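Local coordinates for BrkA autotransporter (Bordetella pertussis, PDB 3QQ2), which forms, as the C-terminal translocator domain of a serum-resistance autotransporter, an outer-membrane beta-barrel pore through which the passenger domain reaches the bacterial surface, at residues Y133-G144 / Q159-K170. The protein carries 1 engineered substitution. Sequence-based numbering, arbitrary orientation.
Sequences YRTSGAAWSLEG and QAEVMLWRTSGK
The indole of Trp-140 takes Leu-164 at its edge, close to the ring plane: CE3 of Trp-140 sits 3.6 Å from CG of Leu-164, and the two side chains run alongside each other off the same face of the sheet. CG of Trp-140 is anti to the backbone N (chi1 168°), which brings the six-membered ring alongside Leu-164, and CG2 of Val-162 is the next apolar group near CZ3. On the other side of the sheet, the indole of Trp-165 turns from 133-144 and has CB of Thr-167, two residues on in the same strand, at its edge, in the ring plane; across the pair, CB of Trp-165 packs 3.7 Å from CB of Ala-139. That methyl also meets CE of Met-163, whose chain bends at chi2. The Tyr-133 ring has OG1 of Thr-135 at its edge, in plane. These are the two antiparallel arms of a hairpin in the autotransporter beta-barrel, flanked by strand 104-120 beside 133-144 and strand 186-201 beside 159-170. From Ala-138/Arg-166 to Gly-144/Ala-160 each hydrogen-bonded pair is closed by two backbone bonds. Beyond Thr-167 the pattern changes: Ser-168 offers its OG to the amide of Ser-136, 2.7 Å from N to OG and nearly straight at 167°, while the bond from Ser-168 N back to Ser-136 O is weak. Further on, the extended Lys-170 gives a weak bond from NZ to Arg-134 O. Toward the other end, the carboxylates of Glu-143 and Glu-161 come near each other with planes 70° apart, a closeness doubtful at this resolution; Glu-161 OE1 forms a salt bridge with Arg-191.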
# COMPACT_ATOMS: atom_id res chain seq x y z
N TYR A 133 -6.63 -7.42 4.90
CA TYR A 133 -7.39 -6.65 5.90
C TYR A 133 -8.90 -6.91 5.95
O TYR A 133 -9.49 -7.39 4.98
CB TYR A 133 -7.17 -5.17 5.68
CG TYR A 133 -7.51 -4.74 4.28
CD1 TYR A 133 -6.58 -4.88 3.26
CD2 TYR A 133 -8.77 -4.21 3.97
CE1 TYR A 133 -6.87 -4.50 1.97
CE2 TYR A 133 -9.08 -3.84 2.69
CZ TYR A 133 -8.11 -3.99 1.68
OH TYR A 133 -8.36 -3.61 0.39
N ARG A 134 -9.52 -6.57 7.09
CA ARG A 134 -10.97 -6.64 7.28
C ARG A 134 -11.59 -5.28 6.98
O ARG A 134 -10.94 -4.25 7.12
CB ARG A 134 -11.37 -7.11 8.69
CG ARG A 134 -10.88 -8.53 9.09
CD ARG A 134 -11.66 -9.15 10.32
NE ARG A 134 -12.78 -10.04 9.94
CZ ARG A 134 -14.08 -9.80 10.16
NH1 ARG A 134 -14.46 -8.68 10.77
NH2 ARG A 134 -15.01 -10.69 9.76
N THR A 135 -12.85 -5.30 6.58
CA THR A 135 -13.60 -4.13 6.15
C THR A 135 -15.07 -4.32 6.48
O THR A 135 -15.53 -5.45 6.70
CB THR A 135 -13.44 -3.97 4.64
OG1 THR A 135 -12.22 -3.27 4.39
CG2 THR A 135 -14.58 -3.17 4.04
N SER A 136 -15.83 -3.22 6.51
CA SER A 136 -17.26 -3.29 6.80
C SER A 136 -18.13 -2.77 5.69
O SER A 136 -17.81 -1.77 5.07
CB SER A 136 -17.61 -2.53 8.08
OG SER A 136 -17.48 -3.39 9.20
N GLY A 137 -19.24 -3.46 5.43
CA GLY A 137 -20.19 -3.01 4.44
C GLY A 137 -21.61 -2.98 4.94
O GLY A 137 -22.00 -3.73 5.83
N ALA A 138 -22.40 -2.11 4.35
CA ALA A 138 -23.82 -2.15 4.50
C ALA A 138 -24.40 -1.96 3.12
O ALA A 138 -23.80 -1.32 2.25
CB ALA A 138 -24.24 -1.05 5.39
N ALA A 139 -25.59 -2.49 2.90
CA ALA A 139 -26.27 -2.31 1.64
C ALA A 139 -27.74 -2.24 1.95
O ALA A 139 -28.29 -3.14 2.60
CB ALA A 139 -25.98 -3.46 0.74
N TRP A 140 -28.37 -1.17 1.52
CA TRP A 140 -29.79 -1.02 1.74
C TRP A 140 -30.43 -0.87 0.38
O TRP A 140 -29.99 -0.08 -0.44
CB TRP A 140 -30.07 0.18 2.63
CG TRP A 140 -31.54 0.63 2.72
CD1 TRP A 140 -32.46 0.26 3.66
CD2 TRP A 140 -32.24 1.56 1.85
NE1 TRP A 140 -33.66 0.89 3.45
CE2 TRP A 140 -33.55 1.69 2.34
CE3 TRP A 140 -31.87 2.28 0.69
CZ2 TRP A 140 -34.51 2.52 1.73
CZ3 TRP A 140 -32.83 3.11 0.08
CH2 TRP A 140 -34.14 3.21 0.60
N SER A 141 -31.47 -1.64 0.12
CA SER A 141 -32.13 -1.51 -1.17
C SER A 141 -33.61 -1.47 -0.98
O SER A 141 -34.15 -1.98 -0.00
CB SER A 141 -31.78 -2.67 -2.07
OG SER A 141 -32.38 -3.83 -1.55
N LEU A 142 -34.25 -0.86 -1.95
CA LEU A 142 -35.67 -0.70 -1.92
C LEU A 142 -36.12 -0.94 -3.34
O LEU A 142 -35.55 -0.41 -4.29
CB LEU A 142 -36.05 0.71 -1.45
CG LEU A 142 -37.52 1.08 -1.25
CD1 LEU A 142 -38.13 1.47 -2.57
CD2 LEU A 142 -38.34 -0.02 -0.55
N GLU A 143 -37.15 -1.77 -3.46
CA GLU A 143 -37.57 -2.28 -4.73
C GLU A 143 -39.06 -2.42 -4.74
O GLU A 143 -39.65 -2.83 -3.75
CB GLU A 143 -36.95 -3.62 -4.91
CG GLU A 143 -37.51 -4.38 -6.04
CD GLU A 143 -36.95 -5.77 -6.06
OE1 GLU A 143 -37.73 -6.73 -6.23
OE2 GLU A 143 -35.71 -5.90 -5.86
N GLY A 144 -39.66 -2.08 -5.87
CA GLY A 144 -41.11 -2.18 -6.07
C GLY A 144 -41.50 -2.49 -7.52
O GLY A 144 -40.64 -2.56 -8.41
N GLN A 159 -40.51 -3.15 -13.05
CA GLN A 159 -39.92 -3.11 -11.72
C GLN A 159 -38.86 -2.00 -11.55
O GLN A 159 -38.10 -1.69 -12.47
CB GLN A 159 -39.36 -4.48 -11.33
CG GLN A 159 -38.27 -5.04 -12.27
CD GLN A 159 -38.32 -6.57 -12.44
OE1 GLN A 159 -37.30 -7.21 -12.74
NE2 GLN A 159 -39.51 -7.15 -12.26
N ALA A 160 -38.81 -1.43 -10.36
CA ALA A 160 -37.82 -0.41 -10.03
C ALA A 160 -37.08 -0.76 -8.73
O ALA A 160 -37.67 -1.20 -7.74
CB ALA A 160 -38.47 0.96 -9.96
N GLU A 161 -35.76 -0.60 -8.76
CA GLU A 161 -34.90 -0.91 -7.65
C GLU A 161 -33.83 0.17 -7.50
O GLU A 161 -32.96 0.35 -8.35
CB GLU A 161 -34.26 -2.30 -7.81
CG GLU A 161 -33.38 -2.74 -6.59
CD GLU A 161 -32.68 -4.10 -6.75
OE1 GLU A 161 -31.93 -4.31 -7.75
OE2 GLU A 161 -32.85 -4.96 -5.84
N VAL A 162 -33.92 0.91 -6.40
CA VAL A 162 -32.82 1.75 -5.95
C VAL A 162 -32.00 0.97 -4.91
O VAL A 162 -32.54 0.22 -4.11
CB VAL A 162 -33.34 3.12 -5.43
CG1 VAL A 162 -34.81 3.03 -5.04
CG2 VAL A 162 -32.52 3.64 -4.25
N MET A 163 -30.68 1.12 -4.95
CA MET A 163 -29.79 0.41 -4.03
C MET A 163 -28.72 1.37 -3.50
O MET A 163 -28.11 2.12 -4.26
CB MET A 163 -29.19 -0.80 -4.75
CG MET A 163 -27.88 -1.33 -4.20
SD MET A 163 -28.10 -2.87 -3.29
CE MET A 163 -26.39 -3.25 -2.90
N LEU A 164 -28.52 1.38 -2.18
CA LEU A 164 -27.47 2.19 -1.54
C LEU A 164 -26.52 1.27 -0.82
O LEU A 164 -26.96 0.33 -0.17
CB LEU A 164 -28.05 3.21 -0.54
CG LEU A 164 -29.20 4.20 -0.85
CD1 LEU A 164 -29.24 5.38 0.15
CD2 LEU A 164 -29.18 4.75 -2.29
N TRP A 165 -25.23 1.50 -0.93
CA TRP A 165 -24.31 0.77 -0.08
C TRP A 165 -23.00 1.48 0.21
O TRP A 165 -22.53 2.27 -0.62
CB TRP A 165 -24.06 -0.61 -0.64
CG TRP A 165 -23.40 -0.62 -1.91
CD1 TRP A 165 -24.00 -0.67 -3.12
CD2 TRP A 165 -21.99 -0.61 -2.15
NE1 TRP A 165 -23.05 -0.68 -4.11
CE2 TRP A 165 -21.81 -0.65 -3.54
CE3 TRP A 165 -20.86 -0.56 -1.32
CZ2 TRP A 165 -20.54 -0.64 -4.14
CZ3 TRP A 165 -19.59 -0.55 -1.91
CH2 TRP A 165 -19.45 -0.59 -3.30
N ARG A 166 -22.43 1.18 1.38
CA ARG A 166 -21.13 1.71 1.76
C ARG A 166 -20.17 0.63 2.17
O ARG A 166 -20.52 -0.32 2.83
CB ARG A 166 -21.19 2.79 2.84
CG ARG A 166 -20.01 3.79 2.66
CD ARG A 166 -19.38 4.39 3.94
NE ARG A 166 -19.95 5.69 4.31
CZ ARG A 166 -20.78 5.89 5.34
NH1 ARG A 166 -21.16 4.89 6.14
NH2 ARG A 166 -21.22 7.12 5.59
N THR A 167 -18.93 0.83 1.76
CA THR A 167 -17.82 0.02 2.17
C THR A 167 -16.97 0.92 3.06
O THR A 167 -16.99 2.14 2.89
CB THR A 167 -17.09 -0.45 0.91
OG1 THR A 167 -17.12 -1.88 0.86
CG2 THR A 167 -15.63 0.08 0.80
N SER A 168 -16.26 0.32 4.02
CA SER A 168 -15.43 1.08 4.97
C SER A 168 -14.01 1.19 4.45
O SER A 168 -13.60 0.38 3.61
CB SER A 168 -15.43 0.46 6.36
OG SER A 168 -14.69 -0.75 6.40
N GLY A 169 -13.27 2.19 4.94
CA GLY A 169 -11.89 2.40 4.53
C GLY A 169 -10.89 1.94 5.58
O GLY A 169 -11.29 1.53 6.67
N LYS A 170 -9.61 2.00 5.22
CA LYS A 170 -8.47 1.75 6.13
C LYS A 170 -7.25 2.40 5.49
O LYS A 170 -7.14 2.44 4.27
CB LYS A 170 -8.19 0.25 6.31
CG LYS A 170 -8.79 -0.36 7.57
CD LYS A 170 -8.38 -1.82 7.75
CE LYS A 170 -8.93 -2.41 9.08
NZ LYS A 170 -8.59 -3.87 9.30